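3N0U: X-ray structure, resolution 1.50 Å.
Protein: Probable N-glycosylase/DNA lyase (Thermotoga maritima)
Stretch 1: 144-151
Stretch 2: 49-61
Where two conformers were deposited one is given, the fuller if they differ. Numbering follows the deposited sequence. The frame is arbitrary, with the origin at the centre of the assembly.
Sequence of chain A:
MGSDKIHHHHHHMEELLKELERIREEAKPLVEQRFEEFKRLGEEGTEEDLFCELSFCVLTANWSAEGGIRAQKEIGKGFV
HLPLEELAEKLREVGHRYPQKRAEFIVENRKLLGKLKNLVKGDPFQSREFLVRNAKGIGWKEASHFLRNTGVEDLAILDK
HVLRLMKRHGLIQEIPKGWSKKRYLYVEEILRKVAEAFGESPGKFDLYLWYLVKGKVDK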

ATOM      1  N   SER A 144       4.811   0.354  -3.552  1.00 17.01           N
ATOM      2  CA  SER A 144       4.410   1.700  -3.155  1.00 18.38           C
ATOM      3  C   SER A 144       3.649   1.694  -1.846  1.00 15.68           C
ATOM      4  O   SER A 144       3.867   2.535  -0.987  1.00 16.78           O
ATOM      5  CB  SER A 144       3.538   2.323  -4.233  1.00 17.87           C
ATOM      6  OG  SER A 144       4.218   2.309  -5.481  1.00 18.49           O
ATOM      7  N   HIS A 145       2.757   0.729  -1.720  1.00 15.39           N
ATOM      8  CA  HIS A 145       1.933   0.552  -0.539  1.00 15.52           C
ATOM      9  C   HIS A 145       2.775   0.300   0.708  1.00 15.05           C
ATOM     10  O   HIS A 145       2.577   0.955   1.739  1.00 16.51           O
ATOM     11  CB  HIS A 145       1.002  -0.626  -0.801  1.00 16.39           C
ATOM     12  CG  HIS A 145      -0.086  -0.793   0.202  1.00 16.66           C
ATOM     13  ND1 HIS A 145      -0.959  -1.856   0.156  1.00 29.26           N
ATOM     14  CD2 HIS A 145      -0.470  -0.031   1.254  1.00 18.01           C
ATOM     15  CE1 HIS A 145      -1.828  -1.755   1.147  1.00 26.82           C
ATOM     16  NE2 HIS A 145      -1.554  -0.655   1.829  1.00 22.89           N
ATOM     17  N   PHE A 146       3.711  -0.647   0.606  1.00 15.48           N
ATOM     18  CA  PHE A 146       4.614  -0.947   1.711  1.00 15.39           C
ATOM     19  C   PHE A 146       5.376   0.315   2.138  1.00 15.48           C
ATOM     20  O   PHE A 146       5.424   0.662   3.329  1.00 17.47           O
ATOM     21  CB  PHE A 146       5.600  -2.059   1.316  1.00 16.76           C
ATOM     22  CG  PHE A 146       6.746  -2.243   2.286  1.00 15.56           C
ATOM     23  CD1 PHE A 146       6.533  -2.790   3.529  1.00 15.82           C
ATOM     24  CD2 PHE A 146       8.012  -1.854   1.940  1.00 17.33           C
ATOM     25  CE1 PHE A 146       7.569  -2.951   4.410  1.00 17.89           C
ATOM     26  CE2 PHE A 146       9.055  -2.001   2.826  1.00 19.48           C
ATOM     27  CZ  PHE A 146       8.824  -2.555   4.062  1.00 18.26           C
ATOM     28  N   LEU A 147       5.991   0.993   1.184  1.00 16.83           N
ATOM     29  CA  LEU A 147       6.790   2.163   1.529  1.00 16.11           C
ATOM     30  C   LEU A 147       5.937   3.253   2.188  1.00 14.30           C
ATOM     31  O   LEU A 147       6.302   3.818   3.227  1.00 15.95           O
ATOM     32  CB  LEU A 147       7.566   2.664   0.304  1.00 18.16           C
ATOM     33  CG  LEU A 147       8.691   1.701  -0.131  1.00 18.77           C
ATOM     34  CD1 LEU A 147       9.208   2.052  -1.508  1.00 20.46           C
ATOM     35  CD2 LEU A 147       9.833   1.696   0.889  1.00 19.41           C
ATOM     36  N   ARG A 148       4.765   3.519   1.633  1.00 15.87           N
ATOM     37  CA  ARG A 148       3.863   4.490   2.221  1.00 16.82           C
ATOM     38  C   ARG A 148       3.520   4.115   3.665  1.00 15.78           C
ATOM     39  O   ARG A 148       3.463   4.986   4.546  1.00 16.28           O
ATOM     40  CB  ARG A 148       2.590   4.568   1.370  1.00 14.99           C
ATOM     41  CG  ARG A 148       1.703   5.777   1.633  1.00 17.55           C
ATOM     42  CD  ARG A 148       0.860   5.679   2.920  1.00 18.96           C
ATOM     43  NE  ARG A 148       0.026   4.487   2.989  1.00 16.36           N
ATOM     44  CZ  ARG A 148      -1.204   4.394   2.497  1.00 15.79           C
ATOM     45  NH1 ARG A 148      -1.749   5.403   1.853  1.00 17.18           N
ATOM     46  NH2 ARG A 148      -1.876   3.256   2.610  1.00 17.00           N
ATOM     47  N   ASN A 149       3.278   2.817   3.899  1.00 14.68           N
ATOM     48  CA  ASN A 149       2.897   2.338   5.217  1.00 16.30           C
ATOM     49  C   ASN A 149       4.050   2.392   6.244  1.00 16.44           C
ATOM     50  O   ASN A 149       3.844   2.129   7.425  1.00 17.63           O
ATOM     51  CB  ASN A 149       2.279   0.940   5.159  1.00 15.65           C
ATOM     52  CG  ASN A 149       0.833   0.958   4.688  1.00 14.77           C
ATOM     53  OD1 ASN A 149       0.368   1.925   4.121  1.00 15.74           O
ATOM     54  ND2 ASN A 149       0.136  -0.115   4.923  1.00 18.89           N
ATOM     55  N   THR A 150       5.250   2.738   5.792  1.00 17.29           N
ATOM     56  CA  THR A 150       6.368   2.979   6.696  1.00 19.12           C
ATOM     57  C   THR A 150       6.671   4.479   6.819  1.00 19.91           C
ATOM     58  O   THR A 150       7.670   4.866   7.409  1.00 20.76           O
ATOM     59  CB  THR A 150       7.658   2.254   6.240  1.00 19.91           C
ATOM     60  OG1 THR A 150       8.233   2.921   5.098  1.00 22.42           O
ATOM     61  CG2 THR A 150       7.366   0.826   5.910  1.00 21.71           C
ATOM     62  N   GLY A 151       5.803   5.308   6.249  1.00 18.79           N
ATOM     63  CA  GLY A 151       5.889   6.752   6.384  1.00 20.79           C
ATOM     64  C   GLY A 151       6.289   7.515   5.133  1.00 22.70           C
ATOM     65  O   GLY A 151       6.339   8.751   5.159  1.00 23.74           O
TER
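Stretch 2 (49-61) DLFCELSFCVLTA

Stretch 2 is helical from Asp49 to Leu59, continuing a helix that begins earlier in the chain, and Thr60 is the first residue to leave helical phi/psi. It packs against the helix that runs through Ser144 to Arg148 with the two N-to-C directions 144° apart, so the helices run roughly antiparallel but are clearly splayed. Their axes approach to 9.1 Å, and the backbones come nearest at Phe146 and Leu54, whose CA atoms are 5.7 Å apart. Towards the end of stretch 1 the chains have diverged, and the CA atoms of Thr150 and Leu50 are separated by 7.7 Å. The contact buries 434 Å², both sides summed.

Ser144 lies out of reach of stretch 2, and the contact begins with His145. Its CA-to-CB bond points toward the second helix, and a t rotamer carries the imidazole to the C-terminal part of that helix. Cys57 SG sits over one face of the ring, 4.0 Å from the His145 ring centroid, in a sulfur-aromatic contact. At the ring edge, His145 CE1 is 3.7 Å from Thr60 OG1. The Phe56 ring meets the imidazole obliquely, with centroids 5.7 Å apart and planes at 72°; the closest atoms are His145 CE1 and Phe56 CE2, at 3.7 Å. A water bridges the polar groups here, donating to Cys57 O at 2.9 Å from its own oxygen and lying 2.9 Å from His145 ND1.

Phe146 has the largest area covered by stretch 2. Its CA-to-CB bond runs sideways, but with chi1 at 168° the ring swings nearer and enters a hole formed by Leu50, Glu53, Leu54 and Cys57. Leu54 CD1 covers one face in a CH-pi contact, 4.0 Å from the Phe146 ring centroid and 19° off the normal, while Phe146 CE1 is 3.8 Å from Leu54 CB. The ring edge faces the helix backbone: Phe146 CE1 is 3.3 Å from Leu50 O, an oxygen already accepting from Leu54 N at 2.9 Å. At the base of the side chain, Phe146 CB lies 3.8 Å from Cys57 SG, so this sulfur packs against two successive residues of stretch 1.

Leu147 points away from stretch 2, and Arg148 makes no direct contact with it. Arg148 instead braces Asn149, with NE and NH2 of Arg148 donating to Asn149 OD1 at 2.8 and 3.0 Å. The amide's other end is thereby left facing stretch 2, where Asn149 ND2 donates to Glu53 OE2 at 2.8 Å, the one direct hydrogen bond between the stretches. The same Asn149 ND2 is 3.8 Å from Phe56 CE2.

A type I turn from Arg148 to Gly151 closes the segment. Thr150 OG1 bonds back to Leu147 O at 2.8 Å, whereas Thr150 CG2 meets Leu50 CD2 at 3.9 Å, extending the apolar contact beyond Phe146. Gly151, with phi at 110°, takes no part in the interface.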

ATOM      1  N   ASP A  49       9.308  -6.068  12.389  1.00 19.50           N
ATOM      2  CA  ASP A  49       8.118  -5.228  12.274  1.00 19.07           C
ATOM      3  C   ASP A  49       7.886  -4.819  10.804  1.00 18.34           C
ATOM      4  O   ASP A  49       6.752  -4.804  10.285  1.00 19.47           O
ATOM      5  CB  ASP A  49       8.277  -3.945  13.099  1.00 21.57           C
ATOM      6  CG  ASP A  49       8.306  -4.181  14.600  1.00 25.69           C
ATOM      7  OD1 ASP A  49       7.763  -5.211  15.074  1.00 26.45           O
ATOM      8  OD2 ASP A  49       8.864  -3.299  15.317  1.00 27.37           O
ATOM      9  N   LEU A  50       8.959  -4.450  10.127  1.00 17.18           N
ATOM     10  CA  LEU A  50       8.852  -4.045   8.738  1.00 17.45           C
ATOM     11  C   LEU A  50       8.460  -5.246   7.878  1.00 16.16           C
ATOM     12  O   LEU A  50       7.681  -5.121   6.940  1.00 16.34           O
ATOM     13  CB  LEU A  50      10.180  -3.457   8.252  1.00 17.02           C
ATOM     14  CG  LEU A  50      10.564  -2.127   8.906  1.00 18.19           C
ATOM     15  CD1 LEU A  50      11.958  -1.758   8.514  1.00 20.18           C
ATOM     16  CD2 LEU A  50       9.605  -1.033   8.489  1.00 19.88           C
ATOM     17  N   PHE A  51       8.991  -6.415   8.204  1.00 18.02           N
ATOM     18  CA  PHE A  51       8.656  -7.620   7.460  1.00 17.58           C
ATOM     19  C   PHE A  51       7.167  -7.957   7.566  1.00 16.59           C
ATOM     20  O   PHE A  51       6.543  -8.423   6.606  1.00 17.72           O
ATOM     21  CB  PHE A  51       9.476  -8.823   7.945  1.00 18.49           C
ATOM     22  CG  PHE A  51       9.322 -10.012   7.058  1.00 15.84           C
ATOM     23  CD1 PHE A  51       8.417 -11.018   7.361  1.00 19.62           C
ATOM     24  CD2 PHE A  51      10.015 -10.076   5.866  1.00 19.86           C
ATOM     25  CE1 PHE A  51       8.267 -12.102   6.514  1.00 20.15           C
ATOM     26  CE2 PHE A  51       9.846 -11.132   5.015  1.00 17.71           C
ATOM     27  CZ  PHE A  51       8.970 -12.143   5.334  1.00 19.47           C
ATOM     28  N   CYS A  52       6.590  -7.728   8.731  1.00 17.75           N
ATOM     29  CA  CYS A  52       5.171  -8.010   8.889  0.58 17.31           C
ATOM     30  C   CYS A  52       4.337  -7.046   8.042  1.00 17.55           C
ATOM     31  O   CYS A  52       3.309  -7.440   7.489  1.00 18.25           O
ATOM     32  CB  CYS A  52       4.768  -7.949  10.354  0.58 18.06           C
ATOM     33  SG  CYS A  52       5.443  -9.317  11.318  0.58 22.37           S
ATOM     34  N   GLU A  53       4.785  -5.809   7.909  1.00 16.44           N
ATOM     35  CA  GLU A  53       4.099  -4.859   7.046  1.00 15.63           C
ATOM     36  C   GLU A  53       4.268  -5.234   5.575  1.00 14.03           C
ATOM     37  O   GLU A  53       3.350  -5.111   4.787  1.00 15.81           O
ATOM     38  CB  GLU A  53       4.603  -3.443   7.278  1.00 16.63           C
ATOM     39  CG  GLU A  53       3.680  -2.371   6.693  1.00 22.24           C
ATOM     40  CD  GLU A  53       2.324  -2.352   7.380  1.00 27.30           C
ATOM     41  OE1 GLU A  53       2.178  -2.925   8.489  1.00 36.79           O
ATOM     42  OE2 GLU A  53       1.386  -1.816   6.785  1.00 45.00           O
ATOM     43  N   LEU A  54       5.455  -5.685   5.194  1.00 16.61           N
ATOM     44  CA  LEU A  54       5.644  -6.172   3.840  1.00 15.12           C
ATOM     45  C   LEU A  54       4.691  -7.344   3.569  1.00 15.10           C
ATOM     46  O   LEU A  54       4.096  -7.434   2.494  1.00 16.51           O
ATOM     47  CB  LEU A  54       7.107  -6.596   3.618  1.00 14.17           C
ATOM     48  CG  LEU A  54       7.418  -7.038   2.204  1.00 16.62           C
ATOM     49  CD1 LEU A  54       7.310  -5.858   1.221  1.00 21.89           C
ATOM     50  CD2 LEU A  54       8.812  -7.651   2.171  1.00 21.32           C
ATOM     51  N   SER A  55       4.530  -8.223   4.553  1.00 15.22           N
ATOM     52  CA  SER A  55       3.605  -9.360   4.425  1.00 13.85           C
ATOM     53  C   SER A  55       2.144  -8.931   4.299  1.00 17.05           C
ATOM     54  O   SER A  55       1.385  -9.515   3.503  1.00 16.78           O
ATOM     55  CB  SER A  55       3.790 -10.337   5.583  1.00 16.38           C
ATOM     56  OG  SER A  55       5.143 -10.798   5.613  1.00 17.61           O
ATOM     57  N   PHE A  56       1.763  -7.885   5.029  1.00 14.15           N
ATOM     58  CA  PHE A  56       0.436  -7.303   4.898  1.00 13.67           C
ATOM     59  C   PHE A  56       0.225  -6.898   3.442  1.00 15.03           C
ATOM     60  O   PHE A  56      -0.826  -7.144   2.859  1.00 16.26           O
ATOM     61  CB  PHE A  56       0.275  -6.097   5.836  1.00 16.01           C
ATOM     62  CG  PHE A  56      -0.930  -5.247   5.540  1.00 16.60           C
ATOM     63  CD1 PHE A  56      -2.168  -5.577   6.056  1.00 17.94           C
ATOM     64  CD2 PHE A  56      -0.821  -4.106   4.763  1.00 20.33           C
ATOM     65  CE1 PHE A  56      -3.277  -4.797   5.786  1.00 21.61           C
ATOM     66  CE2 PHE A  56      -1.928  -3.327   4.493  1.00 19.16           C
ATOM     67  CZ  PHE A  56      -3.163  -3.680   5.004  1.00 20.38           C
ATOM     68  N   CYS A  57       1.238  -6.297   2.836  1.00 15.58           N
ATOM     69  CA  CYS A  57       1.095  -5.843   1.464  1.00 15.73           C
ATOM     70  C   CYS A  57       1.025  -7.009   0.461  1.00 15.09           C
ATOM     71  O   CYS A  57       0.314  -6.937  -0.540  1.00 19.18           O
ATOM     72  CB  CYS A  57       2.207  -4.852   1.109  1.00 17.81           C
ATOM     73  SG  CYS A  57       2.103  -3.324   2.070  1.00 19.17           S
ATOM     74  N   VAL A  58       1.721  -8.094   0.748  1.00 15.96           N
ATOM     75  CA  VAL A  58       1.591  -9.305  -0.061  1.00 14.23           C
ATOM     76  C   VAL A  58       0.136  -9.800  -0.013  1.00 16.50           C
ATOM     77  O   VAL A  58      -0.450 -10.181  -1.032  1.00 19.42           O
ATOM     78  CB  VAL A  58       2.544 -10.411   0.444  1.00 16.15           C
ATOM     79  CG1 VAL A  58       2.236 -11.739  -0.204  1.00 20.48           C
ATOM     80  CG2 VAL A  58       3.999 -10.023   0.197  1.00 17.24           C
ATOM     81  N   LEU A  59      -0.445  -9.782   1.173  1.00 15.15           N
ATOM     82  CA  LEU A  59      -1.787 -10.349   1.362  1.00 14.87           C
ATOM     83  C   LEU A  59      -2.898  -9.487   0.813  1.00 17.59           C
ATOM     84  O   LEU A  59      -3.964 -10.007   0.468  1.00 19.34           O
ATOM     85  CB  LEU A  59      -2.076 -10.587   2.840  1.00 16.68           C
ATOM     86  CG  LEU A  59      -1.151 -11.589   3.524  1.00 17.43           C
ATOM     87  CD1 LEU A  59      -1.501 -11.679   4.998  1.00 19.82           C
ATOM     88  CD2 LEU A  59      -1.193 -12.959   2.872  1.00 20.27           C
ATOM     89  N   THR A  60      -2.687  -8.178   0.732  1.00 16.90           N
ATOM     90  CA  THR A  60      -3.759  -7.317   0.266  1.00 19.04           C
ATOM     91  C   THR A  60      -3.651  -6.953  -1.204  1.00 27.55           C
ATOM     92  O   THR A  60      -4.388  -6.082  -1.668  1.00 41.35           O
ATOM     93  CB  THR A  60      -3.833  -6.033   1.091  1.00 21.82           C
ATOM     94  OG1 THR A  60      -2.598  -5.327   0.980  1.00 23.56           O
ATOM     95  CG2 THR A  60      -4.131  -6.360   2.550  1.00 28.74           C
ATOM     96  N   ALA A  61      -2.810  -7.658  -1.958  1.00 23.45           N
ATOM     97  CA  ALA A  61      -2.625  -7.355  -3.386  1.00 29.09           C
ATOM     98  C   ALA A  61      -3.935  -7.350  -4.151  1.00 35.57           C
ATOM     99  O   ALA A  61      -4.157  -6.478  -5.009  1.00 36.46           O
ATOM    100  CB  ALA A  61      -1.673  -8.328  -4.019  1.00 26.04           C
TER
HETATM  101  O   HOH W   1      -0.297  -4.222  -1.362  1.00 27.44           O